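Local structure of putative heme binding protein (Tannerella forsythia, 6EU8) at residues A[24-30]-A[68-74]; A[99-104]-A[160-164]; A[104-108]-A[136-140]; A[164-168]-A[192-196]. The protein probably binds heme, as a member of the HmuY-like family of bacterial heme-binding proteins. One frame throughout, in Å; residues are numbered along the deposited sequence. Where two conformers were deposited one is given.

Contact 1: residues A[24-30]-A[68-74]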
# COMPACT_ATOMS: atom_id res chain seq x y z
N MET A 24 -6.68 -4.70 -8.19
CA MET A 24 -5.26 -4.93 -8.33
C MET A 24 -4.41 -4.53 -7.12
O MET A 24 -4.78 -3.63 -6.35
CB MET A 24 -4.70 -4.15 -9.53
CG MET A 24 -5.36 -4.35 -10.88
SD MET A 24 -5.10 -6.04 -11.45
CE MET A 24 -6.24 -6.16 -12.84
N TRP A 25 -3.27 -5.21 -6.99
CA TRP A 25 -2.14 -4.75 -6.18
C TRP A 25 -0.94 -4.46 -7.08
O TRP A 25 -0.69 -5.22 -8.01
CB TRP A 25 -1.73 -5.82 -5.18
CG TRP A 25 -2.66 -6.08 -4.03
CD1 TRP A 25 -3.62 -7.02 -3.96
CD2 TRP A 25 -2.64 -5.43 -2.75
NE1 TRP A 25 -4.25 -6.97 -2.74
CE2 TRP A 25 -3.66 -6.00 -1.98
CE3 TRP A 25 -1.88 -4.38 -2.21
CZ2 TRP A 25 -3.89 -5.62 -0.67
CZ3 TRP A 25 -2.15 -3.98 -0.93
CH2 TRP A 25 -3.14 -4.59 -0.17
N THR A 26 -0.16 -3.42 -6.77
CA THR A 26 1.14 -3.17 -7.42
C THR A 26 2.25 -3.40 -6.40
O THR A 26 2.31 -2.71 -5.36
CB THR A 26 1.20 -1.76 -8.05
OG1 THR A 26 0.16 -1.67 -9.04
CG2 THR A 26 2.53 -1.52 -8.75
N TYR A 27 3.13 -4.38 -6.68
CA TYR A 27 4.25 -4.79 -5.81
C TYR A 27 5.50 -4.00 -6.22
O TYR A 27 5.81 -3.92 -7.41
CB TYR A 27 4.46 -6.33 -5.91
CG TYR A 27 3.21 -7.12 -5.54
CD1 TYR A 27 2.22 -7.44 -6.50
CD2 TYR A 27 2.97 -7.51 -4.23
CE1 TYR A 27 1.06 -8.13 -6.14
CE2 TYR A 27 1.80 -8.19 -3.86
CZ TYR A 27 0.85 -8.50 -4.83
OH TYR A 27 -0.32 -9.18 -4.48
N VAL A 28 6.19 -3.39 -5.25
CA VAL A 28 7.28 -2.42 -5.51
C VAL A 28 8.59 -2.86 -4.84
O VAL A 28 8.64 -3.06 -3.63
CB VAL A 28 6.93 -0.99 -4.99
CG1 VAL A 28 8.01 0.05 -5.35
CG2 VAL A 28 5.56 -0.54 -5.49
N ASN A 29 9.66 -2.97 -5.66
CA ASN A 29 11.03 -3.19 -5.19
C ASN A 29 11.74 -1.83 -5.08
O ASN A 29 11.97 -1.17 -6.11
CB ASN A 29 11.77 -4.08 -6.20
CG ASN A 29 13.12 -4.55 -5.69
OD1 ASN A 29 13.90 -3.76 -5.16
ND2 ASN A 29 13.40 -5.84 -5.85
N LEU A 30 11.99 -1.40 -3.86
CA LEU A 30 12.63 -0.10 -3.59
C LEU A 30 14.14 -0.11 -3.86
O LEU A 30 14.72 0.96 -4.08
CB LEU A 30 12.36 0.32 -2.16
CG LEU A 30 10.89 0.50 -1.78
CD1 LEU A 30 10.73 0.62 -0.27
CD2 LEU A 30 10.31 1.72 -2.51
N LYS A 68 11.55 -9.72 -6.36
CA LYS A 68 11.57 -9.42 -4.93
C LYS A 68 10.85 -8.08 -4.74
O LYS A 68 10.87 -7.26 -5.64
CB LYS A 68 13.00 -9.29 -4.39
CG LYS A 68 13.73 -10.61 -4.16
CD LYS A 68 15.09 -10.36 -3.52
CE LYS A 68 15.78 -11.64 -3.09
NZ LYS A 68 16.52 -12.26 -4.22
N TRP A 69 10.25 -7.88 -3.58
CA TRP A 69 9.50 -6.64 -3.33
C TRP A 69 9.41 -6.31 -1.84
O TRP A 69 9.59 -7.17 -0.97
CB TRP A 69 8.11 -6.72 -4.01
CG TRP A 69 7.22 -7.77 -3.43
CD1 TRP A 69 7.23 -9.11 -3.72
CD2 TRP A 69 6.22 -7.59 -2.43
NE1 TRP A 69 6.31 -9.77 -2.96
CE2 TRP A 69 5.66 -8.86 -2.16
CE3 TRP A 69 5.72 -6.47 -1.73
CZ2 TRP A 69 4.64 -9.05 -1.21
CZ3 TRP A 69 4.73 -6.65 -0.80
CH2 TRP A 69 4.18 -7.93 -0.55
N HIS A 70 9.13 -5.02 -1.55
CA HIS A 70 9.16 -4.46 -0.23
C HIS A 70 7.80 -3.92 0.25
O HIS A 70 7.41 -4.18 1.39
CB HIS A 70 10.20 -3.35 -0.21
CG HIS A 70 11.57 -3.84 -0.57
ND1 HIS A 70 12.11 -3.65 -1.81
CD2 HIS A 70 12.47 -4.54 0.15
CE1 HIS A 70 13.31 -4.22 -1.85
NE2 HIS A 70 13.54 -4.77 -0.68
N ILE A 71 7.14 -3.14 -0.61
CA ILE A 71 5.79 -2.63 -0.30
C ILE A 71 4.85 -2.90 -1.47
O ILE A 71 5.29 -3.14 -2.59
CB ILE A 71 5.77 -1.11 0.07
CG1 ILE A 71 6.16 -0.22 -1.10
CG2 ILE A 71 6.66 -0.82 1.29
CD1 ILE A 71 5.87 1.25 -0.85
N ALA A 72 3.53 -2.93 -1.20
CA ALA A 72 2.50 -3.08 -2.24
C ALA A 72 1.32 -2.16 -1.95
O ALA A 72 1.01 -1.88 -0.80
CB ALA A 72 2.03 -4.51 -2.34
N ILE A 73 0.71 -1.69 -3.04
CA ILE A 73 -0.29 -0.63 -3.00
C ILE A 73 -1.57 -1.09 -3.75
O ILE A 73 -1.50 -1.59 -4.88
CB ILE A 73 0.27 0.69 -3.61
CG1 ILE A 73 1.59 1.10 -2.90
CG2 ILE A 73 -0.77 1.82 -3.53
CD1 ILE A 73 2.21 2.36 -3.48
N HIS A 74 -2.73 -0.92 -3.09
CA HIS A 74 -4.06 -1.16 -3.66
C HIS A 74 -4.89 0.06 -3.30
O HIS A 74 -5.15 0.27 -2.14
CB HIS A 74 -4.70 -2.41 -3.06
CG HIS A 74 -6.21 -2.47 -3.21
ND1 HIS A 74 -7.08 -1.91 -2.29
CD2 HIS A 74 -7.00 -3.05 -4.15
CE1 HIS A 74 -8.32 -2.12 -2.67
NE2 HIS A 74 -8.30 -2.82 -3.79

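Contact 2: residues A[99-104]-A[160-164]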
# COMPACT_ATOMS: atom_id res chain seq x y z
N LEU A 99 18.39 4.10 11.57
CA LEU A 99 17.17 3.36 11.81
C LEU A 99 16.70 3.70 13.22
O LEU A 99 17.33 3.28 14.20
CB LEU A 99 17.44 1.85 11.69
CG LEU A 99 16.29 0.88 11.94
CD1 LEU A 99 15.13 1.11 10.98
CD2 LEU A 99 16.82 -0.54 11.79
N PRO A 100 15.61 4.48 13.34
CA PRO A 100 15.22 4.85 14.69
C PRO A 100 14.65 3.70 15.47
O PRO A 100 14.09 2.75 14.89
CB PRO A 100 14.13 5.92 14.48
CG PRO A 100 14.11 6.21 13.03
CD PRO A 100 14.64 4.99 12.35
N ALA A 101 14.80 3.78 16.79
CA ALA A 101 14.09 2.90 17.69
C ALA A 101 12.65 3.36 17.74
O ALA A 101 12.36 4.52 17.43
CB ALA A 101 14.71 2.95 19.08
N GLY A 102 11.76 2.46 18.14
CA GLY A 102 10.32 2.75 18.18
C GLY A 102 9.45 1.50 18.24
O GLY A 102 9.96 0.37 18.24
N ASP A 103 8.14 1.72 18.27
CA ASP A 103 7.14 0.66 18.36
C ASP A 103 6.61 0.32 16.95
O ASP A 103 5.52 0.74 16.55
CB ASP A 103 6.00 1.11 19.28
CG ASP A 103 4.98 0.01 19.55
OD1 ASP A 103 5.30 -1.19 19.41
OD2 ASP A 103 3.84 0.36 19.92
N TYR A 104 7.39 -0.50 16.25
CA TYR A 104 7.09 -0.90 14.87
C TYR A 104 5.89 -1.85 14.83
O TYR A 104 5.77 -2.74 15.67
CB TYR A 104 8.33 -1.53 14.23
CG TYR A 104 9.41 -0.51 13.90
CD1 TYR A 104 10.36 -0.10 14.87
CD2 TYR A 104 9.52 0.01 12.63
CE1 TYR A 104 11.33 0.83 14.55
CE2 TYR A 104 10.48 0.95 12.31
CZ TYR A 104 11.41 1.35 13.28
OH TYR A 104 12.36 2.28 12.94
N PHE A 160 7.70 8.27 7.23
CA PHE A 160 7.57 6.89 7.71
C PHE A 160 8.91 6.14 7.60
O PHE A 160 9.71 6.43 6.71
CB PHE A 160 6.46 6.10 6.95
CG PHE A 160 5.08 6.68 7.12
CD1 PHE A 160 4.64 7.72 6.31
CD2 PHE A 160 4.22 6.18 8.07
CE1 PHE A 160 3.36 8.30 6.48
CE2 PHE A 160 2.94 6.74 8.24
CZ PHE A 160 2.51 7.79 7.44
N VAL A 161 9.13 5.21 8.52
CA VAL A 161 10.25 4.28 8.40
C VAL A 161 9.70 2.86 8.38
O VAL A 161 8.93 2.47 9.25
CB VAL A 161 11.31 4.47 9.50
CG1 VAL A 161 12.46 3.48 9.26
CG2 VAL A 161 11.85 5.92 9.51
N VAL A 162 10.14 2.08 7.40
CA VAL A 162 9.73 0.70 7.23
C VAL A 162 10.97 -0.21 7.25
O VAL A 162 11.90 0.04 6.49
CB VAL A 162 8.98 0.48 5.90
CG1 VAL A 162 8.30 -0.87 5.88
CG2 VAL A 162 7.92 1.57 5.67
N LYS A 163 10.92 -1.23 8.10
CA LYS A 163 11.97 -2.29 8.20
C LYS A 163 11.51 -3.52 7.46
O LYS A 163 10.37 -3.99 7.68
CB LYS A 163 12.19 -2.70 9.66
CG LYS A 163 12.70 -1.61 10.59
CD LYS A 163 12.47 -1.90 12.08
CE LYS A 163 13.43 -2.91 12.66
NZ LYS A 163 13.48 -2.75 14.14
N PHE A 164 12.40 -4.09 6.61
CA PHE A 164 12.07 -5.21 5.72
C PHE A 164 12.66 -6.55 6.19
O PHE A 164 13.53 -6.58 7.07
CB PHE A 164 12.46 -4.88 4.29
CG PHE A 164 11.78 -3.64 3.78
CD1 PHE A 164 10.40 -3.64 3.60
CD2 PHE A 164 12.49 -2.47 3.52
CE1 PHE A 164 9.74 -2.49 3.18
CE2 PHE A 164 11.85 -1.32 3.08
CZ PHE A 164 10.47 -1.33 2.91
O HOH W 1 14.78 -0.13 15.32

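Contact 3: residues A[104-108]-A[136-140]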
# COMPACT_ATOMS: atom_id res chain seq x y z
N TYR A 104 7.39 -0.50 16.25
CA TYR A 104 7.09 -0.90 14.87
C TYR A 104 5.89 -1.85 14.83
O TYR A 104 5.77 -2.74 15.67
CB TYR A 104 8.33 -1.53 14.23
CG TYR A 104 9.41 -0.51 13.90
CD1 TYR A 104 10.36 -0.10 14.87
CD2 TYR A 104 9.52 0.01 12.63
CE1 TYR A 104 11.33 0.83 14.55
CE2 TYR A 104 10.48 0.95 12.31
CZ TYR A 104 11.41 1.35 13.28
OH TYR A 104 12.36 2.28 12.94
N LYS A 105 4.99 -1.64 13.86
CA LYS A 105 3.83 -2.49 13.66
C LYS A 105 3.85 -3.30 12.35
O LYS A 105 4.13 -2.74 11.26
CB LYS A 105 2.56 -1.63 13.66
CG LYS A 105 2.33 -0.77 14.88
CD LYS A 105 2.32 -1.64 16.13
CE LYS A 105 1.73 -0.90 17.32
NZ LYS A 105 1.48 -1.88 18.40
N LYS A 106 3.59 -4.59 12.48
CA LYS A 106 3.48 -5.51 11.35
C LYS A 106 2.09 -5.38 10.68
O LYS A 106 1.18 -4.78 11.23
CB LYS A 106 3.68 -6.97 11.79
CG LYS A 106 5.10 -7.30 12.28
CD LYS A 106 5.12 -8.58 13.09
CE LYS A 106 6.41 -8.70 13.90
NZ LYS A 106 7.61 -8.72 13.02
N ASP A 107 1.98 -5.93 9.48
CA ASP A 107 0.70 -5.91 8.74
C ASP A 107 -0.35 -6.74 9.48
O ASP A 107 -0.00 -7.74 10.19
CB ASP A 107 0.84 -6.48 7.34
CG ASP A 107 1.73 -5.66 6.43
OD1 ASP A 107 2.40 -4.67 6.82
OD2 ASP A 107 1.80 -6.09 5.27
N VAL A 108 -1.63 -6.37 9.32
CA VAL A 108 -2.77 -7.10 9.90
C VAL A 108 -3.63 -7.70 8.79
O VAL A 108 -3.62 -7.19 7.67
CB VAL A 108 -3.63 -6.23 10.84
CG1 VAL A 108 -2.76 -5.70 11.99
CG2 VAL A 108 -4.33 -5.09 10.12
N VAL A 136 -2.92 -5.48 5.24
CA VAL A 136 -2.71 -4.04 5.17
C VAL A 136 -1.88 -3.62 6.40
O VAL A 136 -2.05 -4.18 7.48
CB VAL A 136 -4.04 -3.23 5.12
CG1 VAL A 136 -4.85 -3.64 3.88
CG2 VAL A 136 -4.89 -3.42 6.38
N ASN A 137 -1.05 -2.60 6.26
CA ASN A 137 -0.28 -2.11 7.40
C ASN A 137 -1.03 -0.97 8.08
O ASN A 137 -1.36 0.03 7.41
CB ASN A 137 1.10 -1.64 6.96
CG ASN A 137 2.00 -1.38 8.17
OD1 ASN A 137 1.99 -0.31 8.75
ND2 ASN A 137 2.70 -2.42 8.58
N PRO A 138 -1.32 -1.09 9.40
CA PRO A 138 -2.15 -0.09 10.09
C PRO A 138 -1.44 1.25 10.36
O PRO A 138 -2.11 2.25 10.60
CB PRO A 138 -2.51 -0.79 11.40
CG PRO A 138 -1.38 -1.71 11.65
CD PRO A 138 -0.94 -2.19 10.31
N VAL A 139 -0.09 1.26 10.35
CA VAL A 139 0.68 2.50 10.45
C VAL A 139 0.72 3.21 9.07
O VAL A 139 0.36 4.39 8.96
CB VAL A 139 2.12 2.26 11.02
CG1 VAL A 139 3.02 3.49 10.85
CG2 VAL A 139 2.02 1.84 12.50
N LEU A 140 1.08 2.49 8.02
CA LEU A 140 1.17 3.12 6.70
C LEU A 140 -0.19 3.63 6.22
O LEU A 140 -0.21 4.58 5.47
CB LEU A 140 1.83 2.20 5.69
CG LEU A 140 3.30 1.86 6.01
CD1 LEU A 140 3.81 0.73 5.11
CD2 LEU A 140 4.17 3.09 5.92

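Contact 4: residues A[164-168]-A[192-196]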
# COMPACT_ATOMS: atom_id res chain seq x y z
N PHE A 164 12.40 -4.09 6.61
CA PHE A 164 12.07 -5.21 5.72
C PHE A 164 12.66 -6.55 6.19
O PHE A 164 13.53 -6.58 7.07
CB PHE A 164 12.46 -4.88 4.29
CG PHE A 164 11.78 -3.64 3.78
CD1 PHE A 164 10.40 -3.64 3.60
CD2 PHE A 164 12.49 -2.47 3.52
CE1 PHE A 164 9.74 -2.49 3.18
CE2 PHE A 164 11.85 -1.32 3.08
CZ PHE A 164 10.47 -1.33 2.91
N LYS A 165 12.14 -7.65 5.61
CA LYS A 165 12.43 -9.01 6.08
C LYS A 165 13.90 -9.42 5.95
O LYS A 165 14.34 -10.32 6.67
CB LYS A 165 11.52 -10.05 5.41
CG LYS A 165 11.75 -10.28 3.94
CD LYS A 165 10.73 -11.24 3.35
CE LYS A 165 10.98 -11.47 1.87
NZ LYS A 165 10.60 -12.85 1.44
N ASP A 166 14.63 -8.76 5.04
CA ASP A 166 16.10 -8.95 4.92
C ASP A 166 17.00 -8.04 5.79
O ASP A 166 18.23 -8.10 5.68
CB ASP A 166 16.52 -8.91 3.44
CG ASP A 166 16.46 -7.52 2.83
OD1 ASP A 166 15.71 -6.68 3.38
OD2 ASP A 166 17.15 -7.30 1.81
N GLY A 167 16.42 -7.22 6.66
CA GLY A 167 17.19 -6.23 7.44
C GLY A 167 17.40 -4.85 6.80
O GLY A 167 17.89 -3.94 7.47
N SER A 168 17.04 -4.69 5.52
CA SER A 168 17.04 -3.38 4.90
C SER A 168 15.96 -2.52 5.55
O SER A 168 15.18 -2.98 6.40
CB SER A 168 16.79 -3.48 3.40
OG SER A 168 17.86 -4.15 2.73
N GLU A 192 14.30 7.01 0.72
CA GLU A 192 15.74 6.72 0.90
C GLU A 192 15.85 5.29 1.49
O GLU A 192 15.49 5.07 2.64
CB GLU A 192 16.41 7.79 1.79
CG GLU A 192 16.26 9.20 1.24
CD GLU A 192 17.16 10.25 1.92
OE1 GLU A 192 17.72 9.98 2.99
OE2 GLU A 192 17.27 11.37 1.35
N PHE A 193 16.32 4.35 0.67
CA PHE A 193 16.41 2.91 1.02
C PHE A 193 17.85 2.53 1.35
O PHE A 193 18.72 2.83 0.55
CB PHE A 193 15.93 2.08 -0.18
CG PHE A 193 16.03 0.58 -0.00
CD1 PHE A 193 14.99 -0.14 0.57
CD2 PHE A 193 17.14 -0.10 -0.45
CE1 PHE A 193 15.07 -1.52 0.72
CE2 PHE A 193 17.23 -1.47 -0.30
CZ PHE A 193 16.20 -2.19 0.29
N GLN A 194 18.06 1.90 2.51
CA GLN A 194 19.38 1.36 2.91
C GLN A 194 19.46 -0.17 2.64
O GLN A 194 18.89 -0.93 3.43
CB GLN A 194 19.61 1.65 4.40
CG GLN A 194 20.95 1.13 4.93
CD GLN A 194 22.15 1.64 4.13
OE1 GLN A 194 22.46 2.82 4.16
NE2 GLN A 194 22.79 0.74 3.37
N PRO A 195 20.18 -0.60 1.56
CA PRO A 195 20.35 -2.05 1.32
C PRO A 195 21.25 -2.74 2.35
O PRO A 195 22.10 -2.09 2.98
CB PRO A 195 20.97 -2.14 -0.08
CG PRO A 195 20.96 -0.75 -0.64
CD PRO A 195 20.88 0.18 0.52
N LYS A 196 21.04 -4.04 2.51
CA LYS A 196 21.94 -4.90 3.30
C LYS A 196 22.70 -5.81 2.34
O LYS A 196 22.44 -5.88 1.14
CB LYS A 196 21.15 -5.75 4.31
CG LYS A 196 20.80 -5.03 5.61
CD LYS A 196 22.06 -4.64 6.37
CE LYS A 196 21.82 -4.52 7.86
NZ LYS A 196 20.81 -3.47 8.15
OXT LYS A 196 23.62 -6.51 2.77
O HOH W 2 18.92 -5.19 0.75

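Contact 1: residues A[24-30]-A[68-74]
Thr26 faces Ile73 and Val28 faces Ile71 as antiparallel hydrogen-bonded pairs, where strands 24-28 and 71-74 run 156° apart in direction and their axes approach to 4.6 Å. The pairing ends in a classic beta bulge, in which Val28 O receives a bond from His70 N at 2.9 Å and a weak one from Ile71 N at 3.4 Å. On the face that carries Tyr27 and Ala72, the edge of the Tyr27 ring meets the face of Trp69 in a T-shaped pair with planes 71° apart; Tyr27 CD2 stands over the middle of the indole, 3.7 Å from Trp69 CE2. At the other end His74 CB makes a CH-pi contact over one face of Trp25, 3.5 Å from Trp25 CE3, while the imidazole turns its edge to Met24 O. His74 ND1 is bonded to Asp77, and Trp25 NE1 to Asp40. Beyond the strand, Leu30 N donates to His70 ND1 at 3.0 Å from a position tilted out of the ring plane. Asn29 swings its amide away from its own backbone N (chi1 -170°), which lets ND2 reach Lys68 O at 2.9 Å from above the carbonyl plane. The chemistry therefore divides along the contact: backbone bonds join the strands and continue through the bulge, beyond which side-chain nitrogens of Asn29 and His70 take part in the bonding, and aromatic contacts flank both ends.

Contact 2: residues A[99-104]-A[160-164]
Tyr104 and Leu99 reach strand 160-163 from a loop whose backbone stays well clear of it: the closest CA pairs are Leu99 with Val161 at 7.8 Å and Tyr104 with Val162 at 8.2 Å, and no direct hydrogen bond crosses. Side chains carry the contact instead. Lys163 lays its aliphatic arm across one face of the phenol at about a right angle, with Lys163 CD 3.4 Å from the centroid of the Tyr104 ring and almost on the ring normal. A bend at chi3 (76°) then keeps the ammonium over the same face, so that Lys163 NZ lies 4.4 Å from that centroid in a cation-pi contact, 23° off the normal. Pro100 O is gripped twice, by Tyr104 OH at 2.6 Å and by a water that donates to it at 3.0 Å. This water also accepts from Lys163 NZ at 3.2 Å, bridging loop and strand. On the apolar side Leu99 CD1 touches Lys163 CG at 3.7 Å and also meets Val161 CG1, while Pro100 CD and CG come up against the methyls of Val161. Strand 84-87 is the neighbour that ties the parts together: its Ile86 shares backbone bonding with Val161 and packs against Tyr104, and its Glu84 makes a long, weak ion pair with Lys163. Strand 169-178 flanks the site too, Tyr169 touching Leu99.

Contact 3: residues A[104-108]-A[136-140]
Val108 and Val136 form the regular end of this contact, an antiparallel hydrogen-bonded pair closed by Val108 N to Val136 O at 2.9 Å and Val136 N to Val108 O at 3.1 Å. Beside it lies a closely bonded part, built round the Asn137 amide. With CG anti to the backbone N (chi1 -169°), the amide reaches across to the other segment, and both ND2 hydrogens are used: one bond goes to Asp107 OD1 at 2.9 Å, the other to Lys105 O at 3.1 Å. Both partners lie in the amide plane. The carboxylate is turned 75° to that plane and receives the bond on the anti lone pair of OD1, an oxygen that Thr80 OG1 also engages. At its far side Asn137 OD1 accepts from Leu140 N at 3.0 Å, in plane and on a lone pair. That last bond makes Asn137 the head of an Asx motif, which turns the chain as it leaves strand 127-136, next to strand 105-111 in the large antiparallel sheet. Three bonds, two across the contact and one within its own turn, thus fix the rotation of the amide. The outer side, where the side chains of Lys105, Lys106 and Val108 are exposed to solvent, is held by van der Waals contacts without side-chain hydrogen bonds across it. Pro138 CD rests 3.5 Å from Lys106 O, and Pro138 CG lies 4.2 Å from Val108 CG1. Lys105 crosses Val139 at about a right angle, bringing Lys105 CG to 3.5 Å from Val139 CG2; a bend at chi2 (-56°) then leads its ammonium away from the contact, toward a long, weak ion pair with Asp103.

Contact 4: residues A[164-168]-A[192-196]
Ser168, Lys196 and Phe193 bury the most surface here: Ser168, just after the turn, meets Phe193 and Gln194, while Lys196 reaches Gly167. Ser168 packs chiefly through CB, which lies 3.4 Å from Phe193 CZ and 3.3 Å from Gln194 O. Its backbone is set by an Asx turn, Ser168 N donating to Asp166 OD1 at 3.2 Å from above the carboxylate plane. Lys196, the C-terminal residue, folds back over the type I turn 164-167: bends at chi2 (-63°) and chi4 (-61°) bring Lys196 NZ to Gly167 O at 3.0 Å, from above the carbonyl plane. A water lies between Asp166 and the backbone of Lys196, 3.0 Å from Asp166 OD2, to which it probably donates, and accepts from Lys196 N at 3.0 Å. Phe193, its ring swung out anti to the backbone N (chi1 177°), supplies the apolar half, with Phe193 CE1 3.9 Å from Phe164 CD2, which sits near the plane of the Phe193 ring at its edge. The turn leads from strand 160-163 into strand 169-178, whose Tyr169 bonds to the backbone of Gln194. Strand 184-194 is flanked on its other side by strand 11-18, through Ile11 and Phe193.

Overall arrangement
Contact 1 is the core contact, centred about 7 Å from the centre of the chain and almost wholly buried in the four-stranded sheet. Contacts 2, 3 and 4 all reach the ten-stranded sheet; contact 2 lies at the surface, while contacts 3 and 4 are partly buried. Backbone pairing marks contacts 1 and 3, whereas contacts 2 and 4 depend on side chains, with a lysine and a bridging water in each. Contacts 2 and 3 share Tyr104, which touches across only in contact 2, and also meet through Phe160 and Leu140. Contacts 2 and 4 share Phe164, which touches across only in contact 4; it packs on Leu30 and His70 of contact 1, where loops flanking strands of the two sheets meet.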